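Local coordinates for N-terminal acetyltransferase-like protein (Chaetomium thermophilum, PDB 5NNP) that probably serves as the auxiliary TPR-repeat subunit of an N-terminal acetyltransferase, the enzyme that acetylates protein N-termini, at residues Y193-I198 / A229-K234; G675-F680 / H706-E711. All blocks are in the same frame, centred on the assembly; numbering follows the deposited sequence.

Interaction 1. Residues Y193-I198 / A229-K234; sequences YKNTII and ASYLSK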
loop_
_atom_site.group_PDB
_atom_site.type_symbol
_atom_site.label_atom_id
_atom_site.label_comp_id
_atom_site.label_asym_id
_atom_site.label_seq_id
_atom_site.Cartn_x
_atom_site.Cartn_y
_atom_site.Cartn_z
ATOM N N TYR A 193 21.438 2.922 -7.256
ATOM C CA TYR A 193 21.077 3.721 -6.086
ATOM C C TYR A 193 21.817 5.064 -6.082
ATOM O O TYR A 193 21.191 6.126 -5.935
ATOM C CB TYR A 193 21.350 2.940 -4.796
ATOM C CG TYR A 193 21.054 3.705 -3.520
ATOM C CD1 TYR A 193 19.823 4.308 -3.315
ATOM C CD2 TYR A 193 22.007 3.804 -2.508
ATOM C CE1 TYR A 193 19.551 5.012 -2.140
ATOM C CE2 TYR A 193 21.745 4.495 -1.331
ATOM C CZ TYR A 193 20.519 5.098 -1.152
ATOM O OH TYR A 193 20.271 5.785 0.017
ATOM N N LYS A 194 23.137 5.017 -6.272
ATOM C CA LYS A 194 23.952 6.229 -6.426
ATOM C C LYS A 194 23.435 7.100 -7.573
ATOM O O LYS A 194 23.358 8.325 -7.439
ATOM C CB LYS A 194 25.427 5.880 -6.660
ATOM C CG LYS A 194 26.335 7.108 -7.005
ATOM C CD LYS A 194 27.781 6.697 -7.369
ATOM C CE LYS A 194 28.661 7.876 -7.672
ATOM N NZ LYS A 194 30.042 7.486 -8.142
ATOM N N ASN A 195 23.087 6.478 -8.700
ATOM C CA ASN A 195 22.540 7.237 -9.821
ATOM C C ASN A 195 21.270 7.994 -9.416
ATOM O O ASN A 195 21.139 9.177 -9.718
ATOM C CB ASN A 195 22.248 6.340 -11.033
ATOM C CG ASN A 195 21.917 7.155 -12.299
ATOM O OD1 ASN A 195 20.749 7.450 -12.571
ATOM N ND2 ASN A 195 22.959 7.538 -13.063
ATOM N N THR A 196 20.340 7.331 -8.727
ATOM C CA THR A 196 19.128 8.034 -8.326
ATOM C C THR A 196 19.489 9.184 -7.388
ATOM O O THR A 196 18.838 10.224 -7.396
ATOM C CB THR A 196 18.094 7.110 -7.651
ATOM O OG1 THR A 196 18.618 6.586 -6.424
ATOM C CG2 THR A 196 17.708 5.973 -8.569
ATOM N N ILE A 197 20.551 9.014 -6.606
ATOM C CA ILE A 197 20.956 10.062 -5.666
ATOM C C ILE A 197 21.476 11.300 -6.392
ATOM O O ILE A 197 21.134 12.427 -6.029
ATOM C CB ILE A 197 22.008 9.537 -4.661
ATOM C CG1 ILE A 197 21.303 8.636 -3.647
ATOM C CG2 ILE A 197 22.698 10.686 -3.942
ATOM C CD1 ILE A 197 22.215 7.874 -2.706
ATOM N N ILE A 198 22.280 11.088 -7.427
ATOM C CA ILE A 198 22.732 12.192 -8.260
ATOM C C ILE A 198 21.561 12.977 -8.859
ATOM O O ILE A 198 21.579 14.197 -8.894
ATOM C CB ILE A 198 23.636 11.693 -9.399
ATOM C CG1 ILE A 198 24.893 11.030 -8.822
ATOM C CG2 ILE A 198 24.006 12.852 -10.331
ATOM C CD1 ILE A 198 25.852 10.443 -9.866
ATOM N N ALA A 229 15.419 7.471 -20.548
ATOM C CA ALA A 229 14.410 8.248 -21.265
ATOM C C ALA A 229 14.039 9.499 -20.490
ATOM O O ALA A 229 13.952 10.590 -21.054
ATOM C CB ALA A 229 13.162 7.409 -21.540
ATOM N N SER A 230 13.826 9.329 -19.193
ATOM C CA SER A 230 13.497 10.435 -18.315
ATOM C C SER A 230 14.529 11.567 -18.389
ATOM O O SER A 230 14.165 12.739 -18.502
ATOM C CB SER A 230 13.361 9.937 -16.880
ATOM O OG SER A 230 13.036 11.004 -16.014
ATOM N N TYR A 231 15.810 11.219 -18.340
ATOM C CA TYR A 231 16.875 12.225 -18.341
ATOM C C TYR A 231 16.989 12.917 -19.686
ATOM O O TYR A 231 17.128 14.145 -19.762
ATOM C CB TYR A 231 18.222 11.595 -18.007
ATOM C CG TYR A 231 18.351 11.010 -16.627
ATOM C CD1 TYR A 231 17.586 11.485 -15.574
ATOM C CD2 TYR A 231 19.262 9.991 -16.373
ATOM C CE1 TYR A 231 17.722 10.958 -14.306
ATOM C CE2 TYR A 231 19.404 9.457 -15.110
ATOM C CZ TYR A 231 18.635 9.944 -14.079
ATOM O OH TYR A 231 18.779 9.408 -12.819
ATOM N N LEU A 232 16.980 12.123 -20.754
ATOM C CA LEU A 232 17.056 12.691 -22.091
ATOM C C LEU A 232 15.918 13.679 -22.316
ATOM O O LEU A 232 16.133 14.758 -22.870
ATOM C CB LEU A 232 17.016 11.602 -23.160
ATOM C CG LEU A 232 18.259 10.732 -23.336
ATOM C CD1 LEU A 232 18.002 9.653 -24.377
ATOM C CD2 LEU A 232 19.476 11.566 -23.722
ATOM N N SER A 233 14.711 13.326 -21.871
ATOM C CA SER A 233 13.562 14.196 -22.105
ATOM C C SER A 233 13.723 15.503 -21.335
ATOM O O SER A 233 13.523 16.579 -21.896
ATOM C CB SER A 233 12.245 13.508 -21.742
ATOM O OG SER A 233 12.239 13.044 -20.409
ATOM N N LYS A 234 14.110 15.414 -20.069
ATOM C CA LYS A 234 14.373 16.612 -19.268
ATOM C C LYS A 234 15.494 17.483 -19.823
ATOM O O LYS A 234 15.511 18.685 -19.586
ATOM C CB LYS A 234 14.708 16.226 -17.829
ATOM C CG LYS A 234 13.533 15.658 -17.075
ATOM C CD LYS A 234 13.943 15.281 -15.683
ATOM C CE LYS A 234 12.764 14.880 -14.835
ATOM N NZ LYS A 234 13.247 14.606 -13.452
#
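The hydroxyl of Tyr231 donates a hydrogen bond to the side-chain carbonyl of Asn195, with OH 2.8 Å from OD1. The two side chains come from opposite directions. The hydroxyl approaches OD1 at a C=O...donor angle of 149° and sits tilted from the carbonyl plane. OD1 in turn lies at the edge of the Tyr231 ring, in its plane, 3.5 Å from CE2. Amide and ring planes are 42° apart. The Asn195 CG stands anti to the backbone N (chi1 -170°), which carries the amide toward the tyrosine. The other end of the amide is held too: ND2 donates to Ala207 O and to His210 ND1. These bonds and the tyrosine hydroxyl together fix which way the amide is turned. A phenylalanine in place of Tyr231 would probably leave the buried OD1 without this donor and remove the one polar tie between the two segments. The backbones are well separated, with Asn195 CA 11.4 Å from Tyr231 CA. This is a reach between two helices of the alpha-solenoid, 185-200 and 221-234. Helix 204-214, which lies between them in sequence, takes the amide bonds and also packs against Tyr231 through Ala207.

Interaction 2. Residues G675-F680 / H706-E711; sequences GQIAGF and HPKVLE. Unlike the reference sequence in segment 706-711: Lys708 (reference Asn).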
loop_
_atom_site.group_PDB
_atom_site.type_symbol
_atom_site.label_atom_id
_atom_site.label_comp_id
_atom_site.label_asym_id
_atom_site.label_seq_id
_atom_site.Cartn_x
_atom_site.Cartn_y
_atom_site.Cartn_z
ATOM N N GLY A 675 -12.816 15.280 6.920
ATOM C CA GLY A 675 -11.978 15.212 8.101
ATOM C C GLY A 675 -11.949 16.517 8.876
ATOM O O GLY A 675 -12.090 16.511 10.095
ATOM N N GLN A 676 -11.780 17.634 8.170
ATOM C CA GLN A 676 -11.775 18.970 8.781
ATOM C C GLN A 676 -13.110 19.344 9.433
ATOM O O GLN A 676 -13.153 19.953 10.511
ATOM C CB GLN A 676 -11.406 20.019 7.733
ATOM C CG GLN A 676 -10.010 19.820 7.161
ATOM C CD GLN A 676 -8.948 19.991 8.219
ATOM O OE1 GLN A 676 -9.259 20.347 9.354
ATOM N NE2 GLN A 676 -7.683 19.744 7.857
ATOM N N ILE A 677 -14.196 18.981 8.767
ATOM C CA ILE A 677 -15.528 19.217 9.301
ATOM C C ILE A 677 -15.733 18.407 10.578
ATOM O O ILE A 677 -16.282 18.914 11.564
ATOM C CB ILE A 677 -16.618 18.860 8.276
ATOM C CG1 ILE A 677 -16.478 19.737 7.032
ATOM C CG2 ILE A 677 -17.994 19.026 8.882
ATOM C CD1 ILE A 677 -17.314 19.269 5.852
ATOM N N ALA A 678 -15.269 17.158 10.564
ATOM C CA ALA A 678 -15.406 16.272 11.717
ATOM C C ALA A 678 -14.513 16.723 12.866
ATOM O O ALA A 678 -14.909 16.649 14.033
ATOM C CB ALA A 678 -15.088 14.833 11.337
ATOM N N GLY A 679 -13.311 17.181 12.530
ATOM C CA GLY A 679 -12.419 17.749 13.519
ATOM C C GLY A 679 -13.056 18.939 14.229
ATOM O O GLY A 679 -12.988 19.064 15.459
ATOM N N PHE A 680 -13.683 19.818 13.455
ATOM C CA PHE A 680 -14.320 20.985 14.037
ATOM C C PHE A 680 -15.354 20.585 15.094
ATOM O O PHE A 680 -15.342 21.096 16.219
ATOM C CB PHE A 680 -14.981 21.830 12.956
ATOM C CG PHE A 680 -15.637 23.067 13.492
ATOM C CD1 PHE A 680 -16.926 23.018 13.994
ATOM C CD2 PHE A 680 -14.962 24.273 13.512
ATOM C CE1 PHE A 680 -17.533 24.145 14.502
ATOM C CE2 PHE A 680 -15.565 25.403 14.014
ATOM C CZ PHE A 680 -16.853 25.340 14.510
ATOM N N HIS A 706 -18.849 25.623 0.981
ATOM C CA HIS A 706 -19.403 24.380 1.500
ATOM C C HIS A 706 -20.402 24.668 2.617
ATOM O O HIS A 706 -20.098 25.412 3.547
ATOM C CB HIS A 706 -18.281 23.482 2.009
ATOM C CG HIS A 706 -18.728 22.112 2.420
ATOM N ND1 HIS A 706 -19.648 21.895 3.426
ATOM C CD2 HIS A 706 -18.358 20.888 1.975
ATOM C CE1 HIS A 706 -19.826 20.593 3.579
ATOM N NE2 HIS A 706 -19.055 19.963 2.711
ATOM N N PRO A 707 -21.603 24.076 2.524
ATOM C CA PRO A 707 -22.699 24.377 3.457
ATOM C C PRO A 707 -22.318 24.135 4.916
ATOM O O PRO A 707 -22.734 24.896 5.787
ATOM C CB PRO A 707 -23.807 23.413 3.018
ATOM C CG PRO A 707 -23.477 23.079 1.598
ATOM C CD PRO A 707 -21.985 23.066 1.525
ATOM N N LYS A 708 -21.532 23.091 5.172
ATOM C CA LYS A 708 -21.147 22.752 6.538
ATOM C C LYS A 708 -20.148 23.758 7.103
ATOM O O LYS A 708 -20.251 24.143 8.268
ATOM C CB LYS A 708 -20.564 21.334 6.605
ATOM C CG LYS A 708 -21.400 20.334 7.411
ATOM C CD LYS A 708 -21.608 20.792 8.856
ATOM C CE LYS A 708 -22.385 19.762 9.669
ATOM N NZ LYS A 708 -22.892 20.317 10.962
ATOM N N VAL A 709 -19.182 24.183 6.288
ATOM C CA VAL A 709 -18.162 25.111 6.779
ATOM C C VAL A 709 -18.813 26.461 7.063
ATOM O O VAL A 709 -18.354 27.217 7.915
ATOM C CB VAL A 709 -16.971 25.286 5.787
ATOM C CG1 VAL A 709 -16.385 23.930 5.384
ATOM C CG2 VAL A 709 -17.396 26.052 4.564
ATOM N N LEU A 710 -19.898 26.752 6.353
ATOM C CA LEU A 710 -20.632 27.995 6.562
ATOM C C LEU A 710 -21.402 27.934 7.870
ATOM O O LEU A 710 -21.434 28.898 8.643
ATOM C CB LEU A 710 -21.584 28.256 5.399
ATOM C CG LEU A 710 -20.884 28.585 4.084
ATOM C CD1 LEU A 710 -21.900 28.800 2.964
ATOM C CD2 LEU A 710 -19.981 29.809 4.265
ATOM N N GLU A 711 -22.014 26.778 8.105
ATOM C CA GLU A 711 -22.746 26.504 9.333
ATOM C C GLU A 711 -21.832 26.532 10.563
ATOM O O GLU A 711 -22.124 27.208 11.554
ATOM C CB GLU A 711 -23.441 25.150 9.225
ATOM C CG GLU A 711 -24.490 24.898 10.277
ATOM C CD GLU A 711 -25.039 23.495 10.201
ATOM O OE1 GLU A 711 -24.236 22.533 10.310
ATOM O OE2 GLU A 711 -26.272 23.359 10.020
#
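Lys708 NZ forms a salt bridge with Glu711 OE1 at 2.7 Å, while the aliphatic part of the same lysine packs against Ile677. NZ meets OE1 nearly along the C-O axis of the carboxylate. Glu681 OE2 adds a long, weak ion pair to the same ammonium group. The setting is an alpha-solenoid. The contact joins helix 673-685 to the start of helix 707-723, the next helix but one, and the two segments run roughly the same way. His706 is the N-cap of helix 707-723. Its ND1 accepts from Lys708 N in a capping bond of 2.8 Å, with an N-H...acceptor angle of 146°. The backbone N-H lies close to the ring plane. An acceptor role for ND1 would be expected to disfavour a doubly protonated ring.

Within 675-680 it is Ile677 that meets the other segment; further along, Phe680 packs on Gln712 and Leu716. Ile677 CG1 is anti to the carbonyl carbon (chi1 -62°) and the chain runs on extended, which places CD1 against the His706 ring and Lys708 CB. The lysine bends at chi2, which takes its ammonium end away from segment 675-680 and toward Glu711. The closest backbone approach is Ile677 CA to Val709 CA, 6.9 Å. Behind this, Gln676 and Val709 both rest on helix 689-702, and Ile677 O accepts from Gln712 NE2. Lys708 differs from the reference sequence, which has asparagine here. At the methyl ends, Ile677 CD1 lies 3.6 Å from His706 CE1 and 3.9 Å from Lys708 CB, while Ile677 CG2 lies 3.9 Å from Lys708 CG.

Interactions 1 and 2 follow one another along the chain and do not touch. Their centres are 43 Å apart, and their nearest atoms about 30 Å. Each centre lies 26 Å from the centre of the chain. They share a pattern: in both, the two segments lie on helices with one intervening helix in sequence, 204-214 in interaction 1 and 689-702 in interaction 2. The chemistry differs. Interaction 1 is buried and rests on a single polar bond. Interaction 2 lies at the surface and joins its segments by apolar packing, with the polar bonds inside 706-711. Neither can be assigned a role in catalysis or cofactor binding. Both are structural joints of the solenoid.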